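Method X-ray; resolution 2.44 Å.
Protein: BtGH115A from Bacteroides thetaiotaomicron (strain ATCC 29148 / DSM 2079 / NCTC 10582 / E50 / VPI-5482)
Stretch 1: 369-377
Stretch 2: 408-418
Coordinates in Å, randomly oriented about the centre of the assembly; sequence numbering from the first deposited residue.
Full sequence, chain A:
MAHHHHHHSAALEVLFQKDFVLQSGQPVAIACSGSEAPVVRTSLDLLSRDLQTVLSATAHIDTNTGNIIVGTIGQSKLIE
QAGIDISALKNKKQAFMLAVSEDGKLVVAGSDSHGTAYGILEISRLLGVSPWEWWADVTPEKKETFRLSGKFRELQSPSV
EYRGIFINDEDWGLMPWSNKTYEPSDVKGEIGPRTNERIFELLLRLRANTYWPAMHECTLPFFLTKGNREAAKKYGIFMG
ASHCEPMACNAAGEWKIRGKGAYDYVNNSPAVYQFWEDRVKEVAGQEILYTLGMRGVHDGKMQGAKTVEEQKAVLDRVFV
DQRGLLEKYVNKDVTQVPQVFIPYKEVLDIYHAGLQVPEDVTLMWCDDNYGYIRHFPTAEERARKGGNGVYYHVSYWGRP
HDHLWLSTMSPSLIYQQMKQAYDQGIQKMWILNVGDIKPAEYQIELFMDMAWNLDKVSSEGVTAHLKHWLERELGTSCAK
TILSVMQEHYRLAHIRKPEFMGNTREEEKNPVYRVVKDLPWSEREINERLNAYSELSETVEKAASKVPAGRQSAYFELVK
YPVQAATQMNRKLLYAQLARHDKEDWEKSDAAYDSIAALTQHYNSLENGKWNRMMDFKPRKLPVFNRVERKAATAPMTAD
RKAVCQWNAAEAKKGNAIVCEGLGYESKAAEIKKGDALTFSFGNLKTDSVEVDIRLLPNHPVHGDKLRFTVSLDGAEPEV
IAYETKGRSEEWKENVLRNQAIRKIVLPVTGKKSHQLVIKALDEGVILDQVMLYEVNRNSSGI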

# COMPACT_ATOMS: atom_id res chain seq x y z
N ASN A 369 1.74 -9.56 -4.81
CA ASN A 369 2.82 -8.60 -4.90
C ASN A 369 2.54 -7.45 -5.86
O ASN A 369 3.30 -6.48 -5.89
CB ASN A 369 4.17 -9.27 -5.24
CG ASN A 369 4.42 -10.54 -4.42
OD1 ASN A 369 4.66 -11.62 -4.99
ND2 ASN A 369 4.38 -10.42 -3.11
N TYR A 370 1.46 -7.57 -6.66
CA TYR A 370 1.06 -6.50 -7.57
C TYR A 370 -0.33 -5.98 -7.23
O TYR A 370 -1.03 -5.42 -8.09
CB TYR A 370 1.27 -6.93 -9.01
CG TYR A 370 2.72 -7.30 -9.33
CD1 TYR A 370 3.31 -8.47 -8.84
CD2 TYR A 370 3.54 -6.46 -10.13
CE1 TYR A 370 4.63 -8.79 -9.12
CE2 TYR A 370 4.88 -6.78 -10.42
CZ TYR A 370 5.41 -7.93 -9.91
OH TYR A 370 6.71 -8.24 -10.17
N GLY A 371 -0.70 -6.10 -5.95
CA GLY A 371 -1.93 -5.48 -5.44
C GLY A 371 -3.23 -6.22 -5.76
O GLY A 371 -4.33 -5.64 -5.65
N TYR A 372 -3.10 -7.49 -6.16
CA TYR A 372 -4.24 -8.42 -6.30
C TYR A 372 -4.25 -9.49 -5.23
O TYR A 372 -3.42 -10.42 -5.23
CB TYR A 372 -4.25 -9.06 -7.68
CG TYR A 372 -4.32 -8.04 -8.79
CD1 TYR A 372 -5.53 -7.38 -9.11
CD2 TYR A 372 -3.16 -7.69 -9.51
CE1 TYR A 372 -5.59 -6.45 -10.15
CE2 TYR A 372 -3.21 -6.75 -10.53
CZ TYR A 372 -4.42 -6.13 -10.84
OH TYR A 372 -4.44 -5.23 -11.88
N ILE A 373 -5.19 -9.36 -4.30
CA ILE A 373 -5.35 -10.30 -3.16
C ILE A 373 -5.59 -11.75 -3.63
O ILE A 373 -6.53 -12.00 -4.40
CB ILE A 373 -6.45 -9.80 -2.19
CG1 ILE A 373 -5.97 -8.48 -1.59
CG2 ILE A 373 -6.71 -10.81 -1.07
CD1 ILE A 373 -7.00 -7.69 -0.80
N ARG A 374 -4.73 -12.68 -3.19
CA ARG A 374 -4.84 -14.10 -3.64
C ARG A 374 -6.02 -14.87 -2.99
O ARG A 374 -6.66 -15.70 -3.63
CB ARG A 374 -3.52 -14.87 -3.49
CG ARG A 374 -2.38 -14.41 -4.41
CD ARG A 374 -1.53 -15.62 -4.79
NE ARG A 374 -0.47 -15.33 -5.74
CZ ARG A 374 -0.53 -15.56 -7.04
NH1 ARG A 374 -1.63 -16.09 -7.60
NH2 ARG A 374 0.52 -15.26 -7.79
N HIS A 375 -6.34 -14.57 -1.73
CA HIS A 375 -7.37 -15.35 -1.06
C HIS A 375 -8.24 -14.55 -0.14
O HIS A 375 -7.75 -13.78 0.71
CB HIS A 375 -6.76 -16.56 -0.31
CG HIS A 375 -7.79 -17.43 0.34
ND1 HIS A 375 -8.36 -18.51 -0.30
CD2 HIS A 375 -8.40 -17.34 1.55
CE1 HIS A 375 -9.25 -19.06 0.49
NE2 HIS A 375 -9.31 -18.37 1.62
N PHE A 376 -9.54 -14.74 -0.33
CA PHE A 376 -10.61 -14.21 0.52
C PHE A 376 -11.21 -15.30 1.44
O PHE A 376 -11.45 -16.43 0.98
CB PHE A 376 -11.68 -13.56 -0.35
CG PHE A 376 -11.18 -12.36 -1.10
CD1 PHE A 376 -10.60 -12.51 -2.37
CD2 PHE A 376 -11.26 -11.08 -0.52
CE1 PHE A 376 -10.11 -11.39 -3.06
CE2 PHE A 376 -10.76 -9.97 -1.20
CZ PHE A 376 -10.20 -10.13 -2.48
N PRO A 377 -11.48 -14.96 2.73
CA PRO A 377 -11.87 -15.96 3.74
C PRO A 377 -13.15 -16.65 3.37
O PRO A 377 -14.14 -15.98 3.02
CB PRO A 377 -12.09 -15.14 5.02
CG PRO A 377 -11.54 -13.78 4.74
CD PRO A 377 -11.59 -13.58 3.26
N THR A 408 3.42 3.98 -8.11
CA THR A 408 2.49 4.33 -9.09
C THR A 408 1.22 3.48 -9.14
O THR A 408 0.42 3.57 -10.11
CB THR A 408 3.18 4.40 -10.47
OG1 THR A 408 3.69 3.11 -10.86
CG2 THR A 408 4.28 5.46 -10.45
N MSE A 409 1.03 2.62 -8.14
CA MSE A 409 -0.13 1.75 -8.12
C MSE A 409 -1.31 2.67 -8.03
O MSE A 409 -1.25 3.71 -7.37
CB MSE A 409 -0.11 0.79 -6.96
CG MSE A 409 -1.10 -0.34 -7.19
SE MSE A 409 -0.99 -1.49 -5.59
CE MSE A 409 0.50 -2.46 -6.49
N SER A 410 -2.34 2.33 -8.78
CA SER A 410 -3.52 3.13 -8.88
C SER A 410 -4.31 3.12 -7.59
O SER A 410 -4.59 2.07 -7.05
CB SER A 410 -4.41 2.63 -10.01
OG SER A 410 -5.69 3.23 -9.91
N PRO A 411 -4.69 4.31 -7.12
CA PRO A 411 -5.62 4.47 -5.99
C PRO A 411 -6.89 3.70 -6.19
O PRO A 411 -7.42 3.18 -5.22
CB PRO A 411 -5.94 5.97 -6.02
CG PRO A 411 -4.64 6.55 -6.50
CD PRO A 411 -4.21 5.61 -7.60
N SER A 412 -7.35 3.65 -7.45
CA SER A 412 -8.54 2.96 -7.85
C SER A 412 -8.46 1.45 -7.63
O SER A 412 -9.49 0.83 -7.41
CB SER A 412 -8.80 3.19 -9.32
OG SER A 412 -9.18 4.53 -9.51
N LEU A 413 -7.25 0.89 -7.70
CA LEU A 413 -7.04 -0.54 -7.61
C LEU A 413 -6.85 -0.89 -6.13
O LEU A 413 -7.41 -1.90 -5.64
CB LEU A 413 -5.88 -1.01 -8.50
CG LEU A 413 -5.23 -2.38 -8.20
CD1 LEU A 413 -6.15 -3.55 -8.57
CD2 LEU A 413 -3.86 -2.50 -8.87
N ILE A 414 -6.09 -0.05 -5.43
CA ILE A 414 -5.95 -0.20 -4.02
C ILE A 414 -7.38 -0.18 -3.46
O ILE A 414 -7.78 -1.15 -2.80
CB ILE A 414 -5.03 0.86 -3.40
CG1 ILE A 414 -3.61 0.71 -3.95
CG2 ILE A 414 -5.02 0.82 -1.85
CD1 ILE A 414 -2.79 1.95 -3.64
N TYR A 415 -8.13 0.89 -3.76
CA TYR A 415 -9.50 1.01 -3.28
C TYR A 415 -10.32 -0.25 -3.51
O TYR A 415 -10.82 -0.82 -2.53
CB TYR A 415 -10.26 2.16 -3.91
CG TYR A 415 -11.68 2.22 -3.38
CD1 TYR A 415 -11.92 2.54 -2.05
CD2 TYR A 415 -12.79 1.90 -4.19
CE1 TYR A 415 -13.20 2.55 -1.52
CE2 TYR A 415 -14.11 1.94 -3.68
CZ TYR A 415 -14.29 2.26 -2.34
OH TYR A 415 -15.54 2.32 -1.78
N GLN A 416 -10.44 -0.69 -4.78
CA GLN A 416 -11.36 -1.77 -5.07
C GLN A 416 -10.97 -3.12 -4.44
O GLN A 416 -11.85 -3.89 -4.07
CB GLN A 416 -11.74 -1.87 -6.54
CG GLN A 416 -10.96 -2.86 -7.40
CD GLN A 416 -11.40 -4.33 -7.32
OE1 GLN A 416 -12.58 -4.68 -7.21
NE2 GLN A 416 -10.42 -5.19 -7.40
N GLN A 417 -9.68 -3.39 -4.34
CA GLN A 417 -9.22 -4.60 -3.74
C GLN A 417 -9.45 -4.58 -2.23
O GLN A 417 -9.90 -5.59 -1.68
CB GLN A 417 -7.76 -4.88 -4.08
CG GLN A 417 -7.54 -5.45 -5.48
CD GLN A 417 -8.11 -6.86 -5.63
OE1 GLN A 417 -9.00 -7.11 -6.47
NE2 GLN A 417 -7.62 -7.79 -4.78
N MSE A 418 -9.17 -3.45 -1.60
CA MSE A 418 -9.16 -3.36 -0.13
C MSE A 418 -10.56 -3.21 0.40
O MSE A 418 -10.87 -3.72 1.47
CB MSE A 418 -8.26 -2.25 0.45
CG MSE A 418 -6.79 -2.44 0.16
SE MSE A 418 -6.08 -4.17 0.76
CE MSE A 418 -6.44 -3.92 2.69

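How does an irregular segment lie against a helix here? Residues 369-377 form neither helix nor strand, whereas 411-418 is helical and runs on further along the chain. The two backbones come nearest at Gly-371 and Ile-414 and at Tyr-372 and Gln-417, each pair with its CA atoms 6.8 Å apart. Leu-413 and Gln-417 lie one helical turn apart, joined by the bond from Gln-417 N to Leu-413 O (3.0 Å), so their side chains both point toward the loop. Ser-410 caps the start of the helix: its OG accepts a weak hydrogen bond from Ser-412 N at 3.0 Å.

Why does the loop have a glycine at its close approach? Gly-371 has a phi of 79°, a value that by itself favours glycine, and the space beside its CA is already taken. A CB in the ideal position would sit 2.8 Å from SE of Met-409, a clash. Met-409 is a selenomethionine whose chi1 and chi2 are both t, extending the chain toward the loop; chi3, at -87°, then turns the methyl so that CE lies 3.7 Å from Tyr-370 C and 3.9 Å from Gly-371 N. The methyl thus packs on the backbone joining these residues, while the Tyr-370 side chain leads away.

What do the apolar side chains do on this surface? Leu-413, with chi1 t and chi2 p, places its CD1 3.3 Å from Tyr-372 CE1, a tight van der Waals contact, and the same CD1 is 4.0 Å from Gly-371 O. The CA-to-CB bond of Tyr-372 points sideways, but the m rotamer brings its ring nearer the helix, with the leucine methyl set obliquely to it. Farther along, Ile-373 points toward the helix in an m, t conformation, and its CD1 meets SE of the selenomethionine Met-418 at 4.0 Å. Although the CA-to-CB bond of Met-418 points away, its three m torsions fold the chain compactly and leave the selenium within reach.

How does Gln-417 fit among these neighbours? It has the largest area covered in this contact, and its chi1 and chi2, both m, bend the side chain along the loop instead of extending it straight. Its CG lies 3.2 Å from Gly-371 O, so the aliphatic part of the chain packs beside a backbone carbonyl. Beyond it, the terminal amide occupies the pocket by Tyr-372 and Ile-373, with the edge of the Phe-376 ring nearby.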